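Local coordinates for 5-oxopent-3-ene-1,2,5-tricarboxylate decarboxylase (Exiguobacterium antarcticum B7, PDB 6IYM), which belongs to the fumarylacetoacetate hydrolase family and binds a magnesium ion through three acidic side chains, at residues D116-L121 / K172-F177; V197-N202 / D259-S264. All coordinates share one frame; numbering follows the deposited sequence.

Interaction 1. Residues D116-L121 / K172-F177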
loop_
_atom_site.group_PDB
_atom_site.type_symbol
_atom_site.label_atom_id
_atom_site.label_comp_id
_atom_site.label_asym_id
_atom_site.label_seq_id
_atom_site.Cartn_x
_atom_site.Cartn_y
_atom_site.Cartn_z
ATOM N N ASP A 116 -7.620 23.279 3.169
ATOM C CA ASP A 116 -6.246 23.773 2.836
ATOM C C ASP A 116 -5.627 22.983 1.672
ATOM O O ASP A 116 -4.819 23.572 0.912
ATOM C CB ASP A 116 -5.294 23.731 4.037
ATOM C CG ASP A 116 -5.330 22.449 4.860
ATOM O OD1 ASP A 116 -6.084 21.510 4.483
ATOM O OD2 ASP A 116 -4.604 22.395 5.881
ATOM N N LEU A 117 -5.946 21.693 1.503
ATOM C CA LEU A 117 -5.217 20.857 0.501
ATOM C C LEU A 117 -6.022 20.700 -0.783
ATOM O O LEU A 117 -5.365 20.492 -1.818
ATOM C CB LEU A 117 -4.868 19.495 1.115
ATOM C CG LEU A 117 -4.196 19.558 2.488
ATOM C CD1 LEU A 117 -3.689 18.193 2.934
ATOM C CD2 LEU A 117 -3.041 20.552 2.489
ATOM N N THR A 118 -7.365 20.759 -0.715
ATOM C CA THR A 118 -8.275 20.452 -1.853
ATOM C C THR A 118 -9.408 21.480 -1.961
ATOM O O THR A 118 -9.977 21.833 -0.900
ATOM C CB THR A 118 -9.036 19.120 -1.711
ATOM O OG1 THR A 118 -8.392 18.204 -0.833
ATOM C CG2 THR A 118 -9.231 18.472 -3.060
ATOM N N GLN A 119 -9.756 21.880 -3.189
ATOM C CA GLN A 119 -11.070 22.516 -3.497
ATOM C C GLN A 119 -11.783 21.720 -4.597
ATOM O O GLN A 119 -12.730 22.256 -5.157
ATOM C CB GLN A 119 -10.905 23.990 -3.891
ATOM C CG GLN A 119 -10.283 24.859 -2.803
ATOM C CD GLN A 119 -11.151 25.017 -1.582
ATOM O OE1 GLN A 119 -10.701 24.854 -0.443
ATOM N NE2 GLN A 119 -12.407 25.357 -1.807
ATOM N N GLN A 120 -11.334 20.492 -4.900
ATOM C CA GLN A 120 -12.018 19.572 -5.846
ATOM C C GLN A 120 -12.184 18.189 -5.203
ATOM O O GLN A 120 -11.824 17.194 -5.824
ATOM C CB GLN A 120 -11.265 19.551 -7.166
ATOM C CG GLN A 120 -11.144 20.932 -7.820
ATOM C CD GLN A 120 -10.671 20.800 -9.242
ATOM O OE1 GLN A 120 -9.866 19.930 -9.573
ATOM N NE2 GLN A 120 -11.223 21.619 -10.115
ATOM N N LEU A 121 -12.716 18.135 -3.989
ATOM C CA LEU A 121 -13.017 16.864 -3.295
ATOM C C LEU A 121 -14.205 16.167 -3.977
ATOM O O LEU A 121 -15.233 16.854 -4.237
ATOM C CB LEU A 121 -13.345 17.163 -1.847
ATOM C CG LEU A 121 -13.541 15.917 -0.996
ATOM C CD1 LEU A 121 -12.263 15.093 -0.975
ATOM C CD2 LEU A 121 -13.961 16.313 0.399
ATOM N N LYS A 172 -5.745 10.371 -3.262
ATOM C CA LYS A 172 -6.730 9.331 -2.843
ATOM C C LYS A 172 -6.465 8.855 -1.411
ATOM O O LYS A 172 -7.229 8.008 -0.931
ATOM C CB LYS A 172 -6.723 8.180 -3.850
ATOM C CG LYS A 172 -7.309 8.589 -5.194
ATOM C CD LYS A 172 -7.455 7.521 -6.227
ATOM C CE LYS A 172 -8.188 8.016 -7.466
ATOM N NZ LYS A 172 -9.653 7.763 -7.425
ATOM N N SER A 173 -5.435 9.384 -0.746
ATOM C CA SER A 173 -4.855 8.758 0.459
ATOM C C SER A 173 -4.820 9.692 1.677
ATOM O O SER A 173 -4.363 9.223 2.755
ATOM C CB SER A 173 -3.505 8.191 0.117
ATOM O OG SER A 173 -3.651 7.176 -0.856
ATOM N N LEU A 174 -5.384 10.902 1.591
ATOM C CA LEU A 174 -5.510 11.814 2.764
ATOM C C LEU A 174 -6.374 11.148 3.824
ATOM O O LEU A 174 -7.308 10.437 3.419
ATOM C CB LEU A 174 -6.161 13.130 2.318
ATOM C CG LEU A 174 -5.355 13.974 1.338
ATOM C CD1 LEU A 174 -5.862 15.407 1.324
ATOM C CD2 LEU A 174 -3.872 13.960 1.675
ATOM N N ASP A 175 -6.134 11.413 5.113
ATOM C CA ASP A 175 -6.931 10.818 6.208
ATOM C C ASP A 175 -8.430 11.087 5.915
ATOM O O ASP A 175 -8.785 12.227 5.598
ATOM C CB ASP A 175 -6.489 11.331 7.584
ATOM C CG ASP A 175 -5.035 11.002 7.966
ATOM O OD1 ASP A 175 -4.342 10.257 7.220
ATOM O OD2 ASP A 175 -4.582 11.518 8.987
ATOM N N GLY A 176 -9.278 10.063 6.007
ATOM C CA GLY A 176 -10.734 10.167 5.809
ATOM C C GLY A 176 -11.168 9.714 4.427
ATOM O O GLY A 176 -12.379 9.488 4.260
ATOM N N PHE A 177 -10.241 9.523 3.480
ATOM C CA PHE A 177 -10.581 9.353 2.042
ATOM C C PHE A 177 -10.971 7.908 1.682
ATOM O O PHE A 177 -11.068 7.624 0.458
ATOM C CB PHE A 177 -9.436 9.838 1.162
ATOM C CG PHE A 177 -9.404 11.325 0.916
ATOM C CD1 PHE A 177 -9.947 12.217 1.817
ATOM C CD2 PHE A 177 -8.770 11.820 -0.205
ATOM C CE1 PHE A 177 -9.899 13.586 1.577
ATOM C CE2 PHE A 177 -8.719 13.186 -0.452
ATOM C CZ PHE A 177 -9.290 14.068 0.445
#
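In Leu-121, chi1 sets CG anti to the backbone N (-174°) and chi2 (61°) puts CD1 at the ring of Phe-177, whose own CG is anti to the carbonyl carbon (chi1 -83°); the loop leading into strand 121-131 thus meets the loop before strand 178-186. There Leu-121 CD1 lies 3.5 Å from Phe-177 CZ and 3.8 Å from Phe-177 CE1, approaching the tip of the ring obliquely. Thr-118 OG1 comes to the ring edge, near its plane, 4.4 Å from Phe-177 CZ. One face of the same ring is occupied from within its own loop: Leu-174 CB sits over the ring centre, 3.6 Å above the plane. A type II beta turn from Leu-174 to Phe-177, with Gly-176 at its third position and a bond of 3.1 Å from Phe-177 N to Leu-174 O, brings the two residues together. Further along the same side chain, Leu-174 CD1 meets Leu-117 CD1 methyl to methyl at 3.9 Å. The backbones stay well apart, with 9.3 Å between Leu-117 CA and Leu-174 CA, and side-chain packing alone joins 116-121 to 172-177. Arg-227 and Gly-228 of the second subunit pack on Leu-174 and Leu-117, placing this end at the dimer interface. At the other end, strand 147-158 lies against the cluster: Val-156 touches Leu-121 and Phe-177, Ala-158 touches Thr-118 and Phe-177, and Asp-160 of helix 159-164 packs on Thr-118.

Interaction 2. Residues V197-N202 / D259-S264. Unlike the reference sequence in segment 259-264: Val-260 (reference Ile), Ile-261 (reference Val).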
loop_
_atom_site.group_PDB
_atom_site.type_symbol
_atom_site.label_atom_id
_atom_site.label_comp_id
_atom_site.label_asym_id
_atom_site.label_seq_id
_atom_site.Cartn_x
_atom_site.Cartn_y
_atom_site.Cartn_z
ATOM N N VAL A 197 -25.042 -0.348 -8.046
ATOM C CA VAL A 197 -24.185 0.549 -7.230
ATOM C C VAL A 197 -24.755 1.968 -7.387
ATOM O O VAL A 197 -24.725 2.516 -8.499
ATOM C CB VAL A 197 -22.701 0.459 -7.650
ATOM C CG1 VAL A 197 -21.822 1.373 -6.801
ATOM C CG2 VAL A 197 -22.169 -0.983 -7.598
ATOM N N GLU A 198 -25.201 2.582 -6.299
ATOM C CA GLU A 198 -25.740 3.963 -6.333
ATOM C C GLU A 198 -25.026 4.826 -5.296
ATOM O O GLU A 198 -24.675 4.332 -4.169
ATOM C CB GLU A 198 -27.238 4.019 -6.038
ATOM C CG GLU A 198 -28.102 3.108 -6.884
ATOM C CD GLU A 198 -29.575 3.523 -6.896
ATOM O OE1 GLU A 198 -30.140 3.757 -8.000
ATOM O OE2 GLU A 198 -30.147 3.652 -5.802
ATOM N N THR A 199 -24.895 6.102 -5.643
ATOM C CA THR A 199 -24.447 7.166 -4.724
ATOM C C THR A 199 -25.462 8.305 -4.688
ATOM O O THR A 199 -25.836 8.815 -5.758
ATOM C CB THR A 199 -23.065 7.649 -5.137
ATOM O OG1 THR A 199 -22.332 6.440 -5.287
ATOM C CG2 THR A 199 -22.446 8.567 -4.112
ATOM N N ARG A 200 -25.853 8.693 -3.489
ATOM C CA ARG A 200 -26.625 9.938 -3.240
ATOM C C ARG A 200 -25.715 10.928 -2.517
ATOM O O ARG A 200 -24.907 10.485 -1.673
ATOM C CB ARG A 200 -27.895 9.641 -2.451
ATOM C CG ARG A 200 -28.922 8.882 -3.272
ATOM C CD ARG A 200 -30.181 8.512 -2.530
ATOM N NE ARG A 200 -30.990 7.738 -3.456
ATOM C CZ ARG A 200 -31.872 8.228 -4.310
ATOM N NH1 ARG A 200 -32.114 9.526 -4.352
ATOM N NH2 ARG A 200 -32.509 7.411 -5.133
ATOM N N VAL A 201 -25.799 12.194 -2.911
ATOM C CA VAL A 201 -25.174 13.334 -2.190
ATOM C C VAL A 201 -26.321 14.224 -1.710
ATOM O O VAL A 201 -27.132 14.658 -2.556
ATOM C CB VAL A 201 -24.147 14.077 -3.071
ATOM C CG1 VAL A 201 -23.631 15.359 -2.410
ATOM C CG2 VAL A 201 -22.989 13.153 -3.447
ATOM N N ASN A 202 -26.424 14.407 -0.401
ATOM C CA ASN A 202 -27.538 15.150 0.239
ATOM C C ASN A 202 -28.869 14.645 -0.305
ATOM O O ASN A 202 -29.765 15.470 -0.470
ATOM C CB ASN A 202 -27.369 16.644 -0.024
ATOM C CG ASN A 202 -26.041 17.094 0.520
ATOM O OD1 ASN A 202 -25.635 16.571 1.559
ATOM N ND2 ASN A 202 -25.378 18.029 -0.160
ATOM N N ASP A 259 -21.684 18.080 3.427
ATOM C CA ASP A 259 -22.239 17.171 2.397
ATOM C C ASP A 259 -22.312 15.735 2.929
ATOM O O ASP A 259 -21.315 15.280 3.511
ATOM C CB ASP A 259 -21.427 17.258 1.118
ATOM C CG ASP A 259 -21.735 18.504 0.312
ATOM O OD1 ASP A 259 -22.660 19.232 0.729
ATOM O OD2 ASP A 259 -21.077 18.708 -0.748
ATOM N N VAL A 260 -23.466 15.075 2.761
ATOM C CA VAL A 260 -23.704 13.672 3.194
ATOM C C VAL A 260 -23.691 12.773 1.963
ATOM O O VAL A 260 -24.500 13.010 1.044
ATOM C CB VAL A 260 -25.019 13.535 3.954
ATOM C CG1 VAL A 260 -25.306 12.090 4.315
ATOM C CG2 VAL A 260 -25.033 14.423 5.179
ATOM N N ILE A 261 -22.794 11.792 1.953
ATOM C CA ILE A 261 -22.613 10.856 0.798
ATOM C C ILE A 261 -23.166 9.505 1.239
ATOM O O ILE A 261 -22.752 9.043 2.316
ATOM C CB ILE A 261 -21.140 10.762 0.382
ATOM C CG1 ILE A 261 -20.474 12.143 0.311
ATOM C CG2 ILE A 261 -21.011 10.020 -0.944
ATOM C CD1 ILE A 261 -19.000 12.100 0.641
ATOM N N ASP A 262 -24.107 8.949 0.472
ATOM C CA ASP A 262 -24.725 7.615 0.714
ATOM C C ASP A 262 -24.482 6.692 -0.499
ATOM O O ASP A 262 -25.232 6.789 -1.511
ATOM C CB ASP A 262 -26.207 7.804 1.012
ATOM C CG ASP A 262 -26.991 6.522 1.242
ATOM O OD1 ASP A 262 -26.404 5.536 1.755
ATOM O OD2 ASP A 262 -28.200 6.528 0.901
ATOM N N VAL A 263 -23.518 5.783 -0.377
ATOM C CA VAL A 263 -23.217 4.713 -1.372
ATOM C C VAL A 263 -23.986 3.460 -0.935
ATOM O O VAL A 263 -23.963 3.089 0.252
ATOM C CB VAL A 263 -21.700 4.441 -1.460
ATOM C CG1 VAL A 263 -21.352 3.406 -2.522
ATOM C CG2 VAL A 263 -20.885 5.718 -1.664
ATOM N N SER A 264 -24.670 2.819 -1.851
ATOM C CA SER A 264 -25.385 1.562 -1.567
ATOM C C SER A 264 -25.077 0.580 -2.687
ATOM O O SER A 264 -24.837 1.024 -3.848
ATOM C CB SER A 264 -26.863 1.790 -1.409
ATOM O OG SER A 264 -27.422 2.165 -2.647
#
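Asn-202 grips Asp-259 and Val-260 with its whole amide. From CB, CG is set anti to the carbonyl carbon (chi1 -58°) and comes 4.0 Å from Val-260 N. OD1 accepts the N-H of Val-260 at 2.9 Å in a nearly straight bond (176°), standing in for a main-chain carbonyl. ND2 donates within its own amide plane to Asp-259 OD1 at 3.1 Å, meeting it from above the carboxylate; the two planes are 70° apart. Asp-259 OD2 is held by Gln-256 N. Asn-202 N also bonds to Val-260 O, at 2.8 Å, and from there the regular ladder runs on: Arg-200 with Asp-262 and Glu-198 with Ser-264 are hydrogen-bonded pairs, Val-201 with Ile-261 and Thr-199 with Val-263 non-hydrogen-bonded ones. On the buried face, Thr-199 CG2 lies alongside Ile-261 CG2 at 3.8 Å, with Val-263 CG2 at 4.1 Å from that same Thr-199 methyl, while Thr-199 OG1 bonds to Gln-207. Ile-261 and Val-263 touch Asn-154 of strand 147-158. This antiparallel ladder joins two neighbouring inner strands, 196-201 and 260-265, of a five-stranded mixed sheet, packed against a second sheet as in the beta-sandwich roll of the fumarylacetoacetate hydrolase fold.

Overall arrangement
Interactions 1 and 2 do not touch: their centres are 18 Å apart and their nearest atoms about 7 Å. Strand 147-158 connects them, with Asn-154 touching Ile-261 and Val-263 of interaction 2, Val-156 against Leu-121 and Phe-177 of interaction 1, and the magnesium ligand Asp-155 between these two in sequence. The ion lies about 11 Å from the side chain of Phe-177 and about 10 Å from that of Val-197. Lys-172 ties 172-177 more directly to the site, its NZ hydrogen-bonding to Asp-155, and Leu-121 opens the strand bearing the other ligands, Glu-124 and Glu-126. Leu-255 makes a second bridge, hydrogen-bonded through its backbone to Leu-121 and packing on Ile-261.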